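Long-range contacts in ferric vibriobactin ABC transporter, periplasmic ferric vibriobactin-binding protein (Vibrio cholerae, PDB 3R5T), which binds the iron-loaded siderophore vibriobactin in the periplasm of Vibrio cholerae, probably handing it to an ABC transporter for uptake: residues V44-F55 and Q67-G75; S76-V84 and A100-I110. One frame throughout, in Å; residues are numbered along the deposited sequence.

Interaction 1 of 2, residues V44-F55 and Q67-G75. With VBN ((4S,5R)-N-{3-[(2,3-dihydroxybenzoyl)amino]propyl}-2-(2,3-dihydroxyphenyl)-N-[3-({[(4S,5R)-2-(2,3-dihydroxyphenyl)-5-met hyl-4,5-dihydro-1,3-oxazol-4-yl]carbonyl}amino)propyl]-5-methyl-4,5-dihydro-1,3-oxazole-4-carboxamide), chain B.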
loop_
_atom_site.group_PDB
_atom_site.type_symbol
_atom_site.label_atom_id
_atom_site.label_comp_id
_atom_site.label_asym_id
_atom_site.label_seq_id
_atom_site.Cartn_x
_atom_site.Cartn_y
_atom_site.Cartn_z
ATOM N N VAL A 44 -1.199 3.197 -17.785
ATOM C CA VAL A 44 -2.290 2.343 -17.338
ATOM C C VAL A 44 -3.596 2.928 -17.858
ATOM O O VAL A 44 -3.914 4.098 -17.639
ATOM C CB VAL A 44 -2.302 2.110 -15.789
ATOM C CG1 VAL A 44 -2.268 3.435 -15.023
ATOM C CG2 VAL A 44 -3.505 1.241 -15.399
ATOM N N ILE A 45 -4.321 2.117 -18.600
ATOM C CA ILE A 45 -5.477 2.640 -19.317
ATOM C C ILE A 45 -6.814 2.155 -18.743
ATOM O O ILE A 45 -7.875 2.640 -19.130
ATOM C CB ILE A 45 -5.343 2.434 -20.863
ATOM C CG1 ILE A 45 -5.028 0.977 -21.196
ATOM C CG2 ILE A 45 -4.243 3.330 -21.413
ATOM C CD1 ILE A 45 -6.197 0.025 -21.049
ATOM N N ALA A 46 -6.742 1.248 -17.771
ATOM C CA ALA A 46 -7.940 0.688 -17.162
ATOM C C ALA A 46 -7.523 -0.038 -15.900
ATOM O O ALA A 46 -6.412 -0.561 -15.823
ATOM C CB ALA A 46 -8.651 -0.272 -18.132
ATOM N N SER A 47 -8.390 -0.033 -14.899
ATOM C CA SER A 47 -8.091 -0.702 -13.640
ATOM C C SER A 47 -9.342 -1.269 -13.007
ATOM O O SER A 47 -10.380 -0.603 -12.958
ATOM C CB SER A 47 -7.433 0.273 -12.656
ATOM O OG SER A 47 -7.277 -0.325 -11.381
ATOM N N ALA A 48 -9.229 -2.498 -12.507
ATOM C CA ALA A 48 -10.244 -3.026 -11.608
ATOM C C ALA A 48 -10.298 -2.205 -10.319
ATOM O O ALA A 48 -9.415 -1.382 -10.036
ATOM C CB ALA A 48 -9.993 -4.518 -11.311
ATOM N N ALA A 49 -11.346 -2.424 -9.532
ATOM C CA ALA A 49 -11.621 -1.597 -8.364
ATOM C C ALA A 49 -11.658 -2.410 -7.068
ATOM O O ALA A 49 -11.462 -3.633 -7.067
ATOM C CB ALA A 49 -12.963 -0.845 -8.555
ATOM N N THR A 50 -11.920 -1.744 -5.953
ATOM C CA THR A 50 -12.187 -2.476 -4.699
ATOM C C THR A 50 -13.450 -3.341 -4.826
ATOM O O THR A 50 -14.148 -3.261 -5.828
ATOM C CB THR A 50 -12.409 -1.507 -3.545
ATOM O OG1 THR A 50 -13.590 -0.738 -3.824
ATOM C CG2 THR A 50 -11.207 -0.576 -3.387
ATOM N N THR A 51 -13.744 -4.162 -3.814
ATOM C CA THR A 51 -14.966 -4.978 -3.843
ATOM C C THR A 51 -16.202 -4.075 -3.883
ATOM O O THR A 51 -17.271 -4.481 -4.367
ATOM C CB THR A 51 -15.067 -5.934 -2.630
ATOM O OG1 THR A 51 -15.148 -5.172 -1.425
ATOM C CG2 THR A 51 -13.867 -6.855 -2.554
ATOM N N GLN A 52 -16.043 -2.850 -3.383
ATOM C CA GLN A 52 -17.105 -1.842 -3.373
ATOM C C GLN A 52 -17.145 -0.952 -4.627
ATOM O O GLN A 52 -17.801 0.088 -4.648
ATOM C CB GLN A 52 -16.992 -0.972 -2.116
ATOM C CG GLN A 52 -17.021 -1.756 -0.797
ATOM C CD GLN A 52 -15.653 -2.271 -0.381
ATOM O OE1 GLN A 52 -14.612 -1.780 -0.846
ATOM N NE2 GLN A 52 -15.642 -3.270 0.501
ATOM N N SER A 53 -16.432 -1.362 -5.664
ATOM C CA SER A 53 -16.444 -0.645 -6.935
ATOM C C SER A 53 -15.864 0.762 -6.871
ATOM O O SER A 53 -16.300 1.643 -7.604
ATOM C CB SER A 53 -17.860 -0.622 -7.513
ATOM O OG SER A 53 -18.281 -1.948 -7.774
ATOM N N THR A 54 -14.828 0.955 -6.051
ATOM C CA THR A 54 -14.197 2.259 -5.958
ATOM C C THR A 54 -12.711 2.190 -6.294
ATOM O O THR A 54 -12.086 1.133 -6.177
ATOM C CB THR A 54 -14.338 2.865 -4.556
ATOM O OG1 THR A 54 -13.711 2.011 -3.588
ATOM C CG2 THR A 54 -15.826 3.046 -4.202
ATOM N N PHE A 55 -12.191 3.327 -6.737
ATOM C CA PHE A 55 -10.752 3.579 -6.794
ATOM C C PHE A 55 -10.312 4.150 -5.444
ATOM O O PHE A 55 -11.071 4.849 -4.776
ATOM C CB PHE A 55 -10.438 4.619 -7.874
ATOM C CG PHE A 55 -10.445 4.094 -9.297
ATOM C CD1 PHE A 55 -10.333 2.739 -9.580
ATOM C CD2 PHE A 55 -10.508 4.987 -10.353
ATOM C CE1 PHE A 55 -10.304 2.303 -10.909
ATOM C CE2 PHE A 55 -10.477 4.556 -11.672
ATOM C CZ PHE A 55 -10.372 3.211 -11.944
ATOM N N GLN A 67 -7.946 9.397 -17.623
ATOM C CA GLN A 67 -8.904 8.570 -18.339
ATOM C C GLN A 67 -8.679 7.083 -18.115
ATOM O O GLN A 67 -8.886 6.273 -19.017
ATOM C CB GLN A 67 -8.894 8.906 -19.833
ATOM C CG GLN A 67 -9.341 10.324 -20.119
ATOM C CD GLN A 67 -9.122 10.729 -21.564
ATOM O OE1 GLN A 67 -9.424 9.973 -22.488
ATOM N NE2 GLN A 67 -8.585 11.930 -21.766
ATOM N N VAL A 68 -8.291 6.724 -16.896
ATOM C CA VAL A 68 -8.158 5.316 -16.541
ATOM C C VAL A 68 -9.562 4.752 -16.351
ATOM O O VAL A 68 -10.261 5.144 -15.420
ATOM C CB VAL A 68 -7.354 5.131 -15.236
ATOM C CG1 VAL A 68 -7.293 3.649 -14.837
ATOM C CG2 VAL A 68 -5.959 5.713 -15.378
ATOM N N LYS A 69 -9.977 3.840 -17.228
ATOM C CA LYS A 69 -11.322 3.283 -17.161
ATOM C C LYS A 69 -11.497 2.394 -15.939
ATOM O O LYS A 69 -10.650 1.541 -15.669
ATOM C CB LYS A 69 -11.609 2.490 -18.440
ATOM C CG LYS A 69 -13.020 1.958 -18.554
ATOM C CD LYS A 69 -13.268 1.445 -19.964
ATOM C CE LYS A 69 -12.916 2.519 -20.999
ATOM N NZ LYS A 69 -13.081 2.085 -22.427
ATOM N N LYS A 70 -12.577 2.597 -15.178
ATOM C CA LYS A 70 -12.842 1.728 -14.033
ATOM C C LYS A 70 -13.518 0.450 -14.507
ATOM O O LYS A 70 -14.574 0.482 -15.154
ATOM C CB LYS A 70 -13.692 2.420 -12.961
ATOM C CG LYS A 70 -13.819 1.587 -11.685
ATOM C CD LYS A 70 -14.131 2.440 -10.454
ATOM C CE LYS A 70 -15.391 3.251 -10.646
ATOM N NZ LYS A 70 -15.820 3.943 -9.395
ATOM N N LEU A 71 -12.889 -0.674 -14.193
ATOM C CA LEU A 71 -13.398 -1.977 -14.594
ATOM C C LEU A 71 -14.203 -2.603 -13.458
ATOM O O LEU A 71 -14.924 -1.901 -12.749
ATOM C CB LEU A 71 -12.235 -2.881 -15.008
ATOM C CG LEU A 71 -11.349 -2.273 -16.106
ATOM C CD1 LEU A 71 -10.108 -3.126 -16.304
ATOM C CD2 LEU A 71 -12.130 -2.085 -17.416
ATOM N N TRP A 72 -14.085 -3.919 -13.299
ATOM C CA TRP A 72 -14.914 -4.677 -12.356
ATOM C C TRP A 72 -14.468 -4.487 -10.911
ATOM O O TRP A 72 -13.308 -4.154 -10.666
ATOM C CB TRP A 72 -14.852 -6.172 -12.720
ATOM C CG TRP A 72 -13.433 -6.707 -12.689
ATOM C CD1 TRP A 72 -12.766 -7.195 -11.596
ATOM C CD2 TRP A 72 -12.513 -6.791 -13.790
ATOM N NE1 TRP A 72 -11.486 -7.567 -11.948
ATOM C CE2 TRP A 72 -11.302 -7.328 -13.283
ATOM C CE3 TRP A 72 -12.580 -6.438 -15.143
ATOM C CZ2 TRP A 72 -10.191 -7.554 -14.089
ATOM C CZ3 TRP A 72 -11.458 -6.657 -15.941
ATOM C CH2 TRP A 72 -10.283 -7.209 -15.407
ATOM N N PRO A 73 -15.374 -4.722 -9.959
ATOM C CA PRO A 73 -14.966 -4.753 -8.555
ATOM C C PRO A 73 -14.225 -6.048 -8.325
ATOM O O PRO A 73 -14.553 -7.065 -8.931
ATOM C CB PRO A 73 -16.294 -4.765 -7.773
ATOM C CG PRO A 73 -17.361 -4.968 -8.758
ATOM C CD PRO A 73 -16.798 -5.059 -10.141
ATOM N N ALA A 74 -13.183 -5.990 -7.508
ATOM C CA ALA A 74 -12.420 -7.171 -7.125
ATOM C C ALA A 74 -13.293 -8.404 -6.940
ATOM O O ALA A 74 -14.325 -8.353 -6.268
ATOM C CB ALA A 74 -11.640 -6.888 -5.852
ATOM N N GLY A 75 -12.853 -9.511 -7.536
ATOM C CA GLY A 75 -13.496 -10.797 -7.349
ATOM C C GLY A 75 -14.169 -11.346 -8.591
ATOM O O GLY A 75 -14.333 -12.554 -8.720
HETATM C C VBN B . -10.964 -7.785 4.527
HETATM N N VBN B . -9.526 -8.165 2.475
HETATM O O VBN B . -10.378 -8.594 5.166
HETATM C CA VBN B . -10.783 -7.680 3.018
HETATM C CB VBN B . -11.821 -8.525 2.188
HETATM C CAB VBN B . -11.082 0.110 1.085
HETATM O OAC VBN B . -8.118 -5.389 8.615
HETATM O OAD VBN B . -13.119 -3.948 1.689
HETATM O OAF VBN B . -5.833 -6.222 3.108
HETATM O OAG VBN B . -4.965 -10.686 1.950
HETATM O OAH VBN B . -7.126 -7.045 0.482
HETATM O OAI VBN B . -8.043 -6.505 4.564
HETATM O OAJ VBN B . -6.973 -8.958 2.569
HETATM O OAK VBN B . -8.860 -5.388 1.754
HETATM C CAL VBN B . -4.568 -5.035 6.422
HETATM C CAM VBN B . -7.982 -12.504 0.733
HETATM C CAN VBN B . -7.814 -4.528 -2.165
HETATM C CAO VBN B . -4.574 -5.388 5.030
HETATM C CAP VBN B . -6.618 -12.205 1.014
HETATM C CAQ VBN B . -7.229 -5.661 -1.510
HETATM C CAR VBN B . -5.758 -5.188 7.223
HETATM C CAS VBN B . -8.999 -11.607 1.089
HETATM C CAT VBN B . -8.770 -3.720 -1.497
HETATM C CAU VBN B . -11.666 -6.537 7.612
HETATM C CAV VBN B . -13.648 -5.044 5.155
HETATM C CAW VBN B . -10.274 -7.079 7.975
HETATM C CAX VBN B . -14.244 -3.873 4.337
HETATM C CAY VBN B . -12.409 -7.303 6.516
HETATM C CAZ VBN B . -12.801 -6.035 4.340
HETATM N NBB VBN B . -9.178 -6.728 7.075
HETATM N NBC VBN B . -13.186 -3.000 3.833
HETATM N NBD VBN B . -10.230 -3.165 1.921
HETATM O OBF VBN B . -10.639 -2.068 -0.110
HETATM C CBG VBN B . -8.113 -5.867 7.535
HETATM C CBH VBN B . -12.676 -3.154 2.468
HETATM C CBJ VBN B . -9.747 -9.568 2.241
HETATM C CBK VBN B . -5.772 -5.891 4.444
HETATM C CBL VBN B . -6.280 -11.002 1.661
HETATM C CBM VBN B . -7.618 -5.947 -0.204
HETATM C CBN VBN B . -6.899 -6.044 5.198
HETATM C CBO VBN B . -7.258 -10.158 1.995
HETATM C CBP VBN B . -8.540 -5.163 0.435
HETATM C CBQ VBN B . -6.888 -5.673 6.648
HETATM C CBR VBN B . -8.664 -10.455 1.680
HETATM C CBS VBN B . -9.122 -3.992 -0.228
HETATM C CBU VBN B . -11.476 -1.343 0.891
HETATM C CBW VBN B . -10.210 -3.249 0.494
HETATM C CBX VBN B . -11.426 -2.343 2.151
HETATM N NBY VBN B . -12.025 -6.991 5.136
HETATM O OG1 VBN B . -11.099 -9.805 1.917
HETATM C CG2 VBN B . -12.547 -7.848 1.036
HETATM O O HOH W 1 -13.984 5.455 -7.751
#
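Lys70 lies over one face of the Phe55 ring in a CH-pi contact, its CD 3.9 Å from the ring centroid and displaced toward the rim. With CG set anti to the backbone N (chi1 -172°) the chain runs across the ring, then bends at chi3 to bring NZ to Ser53 O at 3.0 Å; a water accepts from both NZ and Phe55 N. At the edge of the same ring, near its plane, lies Val68 O. Away from Phe55, Ala48 CB makes a second CH-pi contact over the Trp72 indole, 3.5 Å from NE1, and Ala46 CB meets Leu71 CD1 at 3.7 Å. The backbones that carry these side chains pair as parallel strands, 44-49 and 69-73, of a beta-alpha-beta unit connected through helix 60-65. Ser47 N donates to Lys69 O at 2.9 Å, and Ser47 O accepts from Leu71 N. A beta bulge then shifts the register, and Ala49 N turns to Trp72 O. Ala74 N donates to Ala49 O, just before the type I turn Thr50-Ser53, and only weakly to Thr50 O. That turn presents Gln52, whose NE2 gives vibriobactin OAD a nearly straight bond of 2.9 Å (164° at the hydrogen). Farther out, Trp59 meets the Phe55 ring, Ala63 of helix 60-65 touches Phe55 and Val68, and Thr34 OG1 bonds Ser47 OG.

Interaction 2 of 2, residues S76-V84 and A100-I110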
loop_
_atom_site.group_PDB
_atom_site.type_symbol
_atom_site.label_atom_id
_atom_site.label_comp_id
_atom_site.label_asym_id
_atom_site.label_seq_id
_atom_site.Cartn_x
_atom_site.Cartn_y
_atom_site.Cartn_z
ATOM N N SER A 76 -14.534 -10.463 -9.513
ATOM C CA SER A 76 -15.323 -10.847 -10.677
ATOM C C SER A 76 -14.711 -10.424 -12.026
ATOM O O SER A 76 -15.230 -9.505 -12.660
ATOM C CB SER A 76 -16.746 -10.264 -10.554
ATOM O OG SER A 76 -16.751 -8.942 -10.008
ATOM N N VAL A 77 -13.646 -11.089 -12.487
ATOM C CA VAL A 77 -12.943 -10.614 -13.694
ATOM C C VAL A 77 -13.860 -10.641 -14.927
ATOM O O VAL A 77 -14.426 -11.679 -15.262
ATOM C CB VAL A 77 -11.674 -11.426 -13.990
ATOM C CG1 VAL A 77 -11.061 -10.983 -15.314
ATOM C CG2 VAL A 77 -10.668 -11.253 -12.873
ATOM N N ASP A 78 -13.989 -9.498 -15.598
ATOM C CA ASP A 78 -14.813 -9.388 -16.799
ATOM C C ASP A 78 -13.921 -9.533 -18.032
ATOM O O ASP A 78 -13.261 -8.580 -18.474
ATOM C CB ASP A 78 -15.562 -8.047 -16.791
ATOM C CG ASP A 78 -16.499 -7.875 -17.981
ATOM O OD1 ASP A 78 -16.337 -8.586 -18.994
ATOM O OD2 ASP A 78 -17.404 -7.014 -17.897
ATOM N N LEU A 79 -13.860 -10.741 -18.574
ATOM C CA LEU A 79 -12.951 -10.993 -19.693
ATOM C C LEU A 79 -13.319 -10.195 -20.944
ATOM O O LEU A 79 -12.425 -9.781 -21.686
ATOM C CB LEU A 79 -12.910 -12.481 -20.042
ATOM C CG LEU A 79 -12.291 -13.370 -18.953
ATOM C CD1 LEU A 79 -12.477 -14.834 -19.326
ATOM C CD2 LEU A 79 -10.814 -13.031 -18.722
ATOM N N GLU A 80 -14.612 -9.990 -21.187
ATOM C CA GLU A 80 -15.030 -9.207 -22.349
ATOM C C GLU A 80 -14.406 -7.818 -22.259
ATOM O O GLU A 80 -13.890 -7.299 -23.245
ATOM C CB GLU A 80 -16.554 -9.116 -22.422
ATOM C CG GLU A 80 -17.054 -8.193 -23.517
ATOM C CD GLU A 80 -18.564 -8.161 -23.581
ATOM O OE1 GLU A 80 -19.182 -9.254 -23.571
ATOM O OE2 GLU A 80 -19.144 -7.050 -23.644
ATOM N N SER A 81 -14.453 -7.228 -21.075
ATOM C CA SER A 81 -13.910 -5.892 -20.896
ATOM C C SER A 81 -12.408 -5.875 -21.168
ATOM O O SER A 81 -11.901 -4.933 -21.778
ATOM C CB SER A 81 -14.244 -5.329 -19.508
ATOM O OG SER A 81 -13.588 -6.035 -18.468
ATOM N N VAL A 82 -11.701 -6.923 -20.751
ATOM C CA VAL A 82 -10.256 -6.995 -21.028
ATOM C C VAL A 82 -9.994 -7.055 -22.541
ATOM O O VAL A 82 -9.154 -6.318 -23.058
ATOM C CB VAL A 82 -9.583 -8.195 -20.331
ATOM C CG1 VAL A 82 -8.072 -8.188 -20.614
ATOM C CG2 VAL A 82 -9.822 -8.120 -18.835
ATOM N N TYR A 83 -10.705 -7.932 -23.246
ATOM C CA TYR A 83 -10.583 -8.030 -24.700
ATOM C C TYR A 83 -10.825 -6.672 -25.359
ATOM O O TYR A 83 -10.058 -6.248 -26.228
ATOM C CB TYR A 83 -11.561 -9.067 -25.276
ATOM C CG TYR A 83 -11.075 -10.501 -25.211
ATOM C CD1 TYR A 83 -10.267 -11.033 -26.216
ATOM C CD2 TYR A 83 -11.421 -11.323 -24.147
ATOM C CE1 TYR A 83 -9.826 -12.350 -26.157
ATOM C CE2 TYR A 83 -10.982 -12.630 -24.076
ATOM C CZ TYR A 83 -10.175 -13.138 -25.073
ATOM O OH TYR A 83 -9.737 -14.440 -24.985
ATOM N N VAL A 84 -11.874 -5.973 -24.941
ATOM C CA VAL A 84 -12.227 -4.725 -25.618
ATOM C C VAL A 84 -11.188 -3.624 -25.379
ATOM O O VAL A 84 -10.929 -2.808 -26.262
ATOM C CB VAL A 84 -13.659 -4.248 -25.255
ATOM C CG1 VAL A 84 -13.935 -2.875 -25.847
ATOM C CG2 VAL A 84 -14.701 -5.266 -25.727
ATOM N N ALA A 100 -6.250 -11.601 -8.824
ATOM C CA ALA A 100 -6.807 -12.438 -9.878
ATOM C C ALA A 100 -5.839 -13.564 -10.263
ATOM O O ALA A 100 -5.799 -13.988 -11.426
ATOM C CB ALA A 100 -7.135 -11.584 -11.095
ATOM N N ARG A 101 -5.049 -14.038 -9.293
ATOM C CA ARG A 101 -4.021 -15.038 -9.551
ATOM C C ARG A 101 -4.562 -16.256 -10.299
ATOM O O ARG A 101 -3.930 -16.735 -11.245
ATOM C CB ARG A 101 -3.344 -15.461 -8.244
ATOM C CG ARG A 101 -2.281 -16.523 -8.425
ATOM C CD ARG A 101 -1.460 -16.717 -7.159
ATOM N NE ARG A 101 -0.493 -17.798 -7.335
ATOM C CZ ARG A 101 0.112 -18.434 -6.336
ATOM N NH1 ARG A 101 0.967 -19.414 -6.599
ATOM N NH2 ARG A 101 -0.148 -18.100 -5.076
ATOM N N ASP A 102 -5.734 -16.748 -9.903
ATOM C CA ASP A 102 -6.269 -17.968 -10.513
ATOM C C ASP A 102 -6.782 -17.776 -11.940
ATOM O O ASP A 102 -7.026 -18.748 -12.652
ATOM C CB ASP A 102 -7.373 -18.574 -9.641
ATOM C CG ASP A 102 -6.840 -19.129 -8.337
ATOM O OD1 ASP A 102 -5.602 -19.237 -8.197
ATOM O OD2 ASP A 102 -7.659 -19.453 -7.454
ATOM N N GLN A 103 -6.940 -16.526 -12.348
ATOM C CA GLN A 103 -7.408 -16.196 -13.690
ATOM C C GLN A 103 -6.261 -15.934 -14.667
ATOM O O GLN A 103 -6.491 -15.593 -15.830
ATOM C CB GLN A 103 -8.345 -14.988 -13.641
ATOM C CG GLN A 103 -9.705 -15.289 -13.011
ATOM C CD GLN A 103 -9.642 -15.438 -11.502
ATOM O OE1 GLN A 103 -9.121 -14.568 -10.811
ATOM N NE2 GLN A 103 -10.186 -16.538 -10.984
ATOM N N ILE A 104 -5.029 -16.117 -14.213
ATOM C CA ILE A 104 -3.885 -15.834 -15.092
ATOM C C ILE A 104 -3.898 -16.550 -16.457
ATOM O O ILE A 104 -3.691 -15.912 -17.484
ATOM C CB ILE A 104 -2.542 -15.990 -14.357
ATOM C CG1 ILE A 104 -2.372 -14.804 -13.417
ATOM C CG2 ILE A 104 -1.392 -16.013 -15.344
ATOM C CD1 ILE A 104 -1.144 -14.873 -12.524
ATOM N N PRO A 105 -4.187 -17.860 -16.479
ATOM C CA PRO A 105 -4.229 -18.535 -17.782
ATOM C C PRO A 105 -5.249 -17.922 -18.751
ATOM O O PRO A 105 -4.978 -17.848 -19.952
ATOM C CB PRO A 105 -4.618 -19.971 -17.413
ATOM C CG PRO A 105 -4.082 -20.143 -16.016
ATOM C CD PRO A 105 -4.363 -18.811 -15.365
ATOM N N LEU A 106 -6.400 -17.490 -18.250
ATOM C CA LEU A 106 -7.386 -16.852 -19.119
ATOM C C LEU A 106 -6.892 -15.494 -19.599
ATOM O O LEU A 106 -7.076 -15.127 -20.759
ATOM C CB LEU A 106 -8.749 -16.728 -18.423
ATOM C CG LEU A 106 -9.489 -18.045 -18.202
ATOM C CD1 LEU A 106 -10.598 -17.908 -17.150
ATOM C CD2 LEU A 106 -10.060 -18.534 -19.528
ATOM N N LEU A 107 -6.220 -14.758 -18.715
ATOM C CA LEU A 107 -5.738 -13.423 -19.048
ATOM C C LEU A 107 -4.547 -13.469 -20.011
ATOM O O LEU A 107 -4.446 -12.656 -20.928
ATOM C CB LEU A 107 -5.363 -12.666 -17.775
ATOM C CG LEU A 107 -6.538 -12.353 -16.835
ATOM C CD1 LEU A 107 -6.039 -11.990 -15.450
ATOM C CD2 LEU A 107 -7.402 -11.234 -17.413
ATOM N N GLN A 108 -3.650 -14.423 -19.797
ATOM C CA GLN A 108 -2.470 -14.568 -20.649
ATOM C C GLN A 108 -2.860 -14.893 -22.092
ATOM O O GLN A 108 -2.101 -14.618 -23.021
ATOM C CB GLN A 108 -1.517 -15.617 -20.063
ATOM C CG GLN A 108 -0.264 -15.903 -20.896
ATOM C CD GLN A 108 0.718 -14.740 -20.965
ATOM O OE1 GLN A 108 0.959 -14.027 -19.979
ATOM N NE2 GLN A 108 1.315 -14.560 -22.139
ATOM N N ALA A 109 -4.045 -15.471 -22.283
ATOM C CA ALA A 109 -4.554 -15.736 -23.626
ATOM C C ALA A 109 -4.840 -14.436 -24.363
ATOM O O ALA A 109 -4.927 -14.418 -25.597
ATOM C CB ALA A 109 -5.817 -16.602 -23.559
ATOM N N ILE A 110 -4.997 -13.353 -23.608
ATOM C CA ILE A 110 -5.334 -12.046 -24.160
ATOM C C ILE A 110 -4.123 -11.150 -24.395
ATOM O O ILE A 110 -4.008 -10.514 -25.438
ATOM C CB ILE A 110 -6.316 -11.288 -23.241
ATOM C CG1 ILE A 110 -7.502 -12.187 -22.869
ATOM C CG2 ILE A 110 -6.765 -9.991 -23.907
ATOM C CD1 ILE A 110 -8.514 -11.536 -21.929
HETATM O O HOH W 2 -9.379 -15.572 -22.415
#
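Ala100 and Val77 open an apolar interface between two helices that flank the same face of a parallel sheet in the alpha/beta fold of this periplasmic binding protein. The axes of helices 79-84 and 104-108 are 11.2 Å apart and inclined by 29°, a separation filled mainly by side chains. Ala100 CB points at Val77 and meets its CG2 at 4.0 Å. One 3-10 turn later, the side chain of Gln103 slides past Val77 in the opposite direction, laying its methylene CG alongside that same methyl. Leu106 reaches Leu79 methyl to methyl, CD1 to CD1, toward the exposed side of the interface. Its backbone joins the seam through a water, which donates to Leu106 O and is hydrogen-bonded to Tyr83 OH (2.8 Å). Leu107 works deeper. Its CD2 is shared by three side chains, lying 4.1 Å from Leu79 CD2 and 4.2 Å from both Val77 CG1 and Val82 CG2; Leu79 crosses it at a slant and Val82 at about a right angle. Leu107 and Val82 also touch strand 89-93, through Val92 and Ile90 respectively, which places this part of the seam against the sheet. Ile110 closes the row and has the largest share of the contact. With CG1 anti to the carbonyl carbon (chi1 -50°) and the chain extended to CD1, it wedges between Val82 and Tyr83. On one side CD1 presses on Val82 CG1 at 3.6 Å; on the other, CG1 and CD1 lie over a face of the Tyr83 ring, offset toward its rim, in a CH-pi contact that brings Ile110 CD1 to 3.4 Å from Tyr83 CE2. The first turn of helix 79-85 is secured within its own segment, where Asp78, the N-cap, accepts from Ser81 N through OD1 while Ser81 OG donates to Asp78 O at 2.6 Å.

Overall arrangement
The two contacts follow one another along the chain, interaction 1 closing before interaction 2 opens, and their centres lie 14 Å apart. They share the five-stranded parallel sheet of one lobe: interaction 1 pairs strand 44-49 with the outermost strand 69-73, whereas interaction 2 joins helices packed on that sheet. Strand 69-73 leads directly into helix 79-85, and Trp72 bridges the contacts, its indole meeting Val77, Ser81 and Val82. Packing through Trp72 thus joins the helical seam to the strand pair, whose turn carries Thr50, Thr51 and Gln52 to the siderophore. The ligand is also hydrogen-bonded to Ala97, Ser169, His171 and Arg269, so the pocket draws on residues far along the chain.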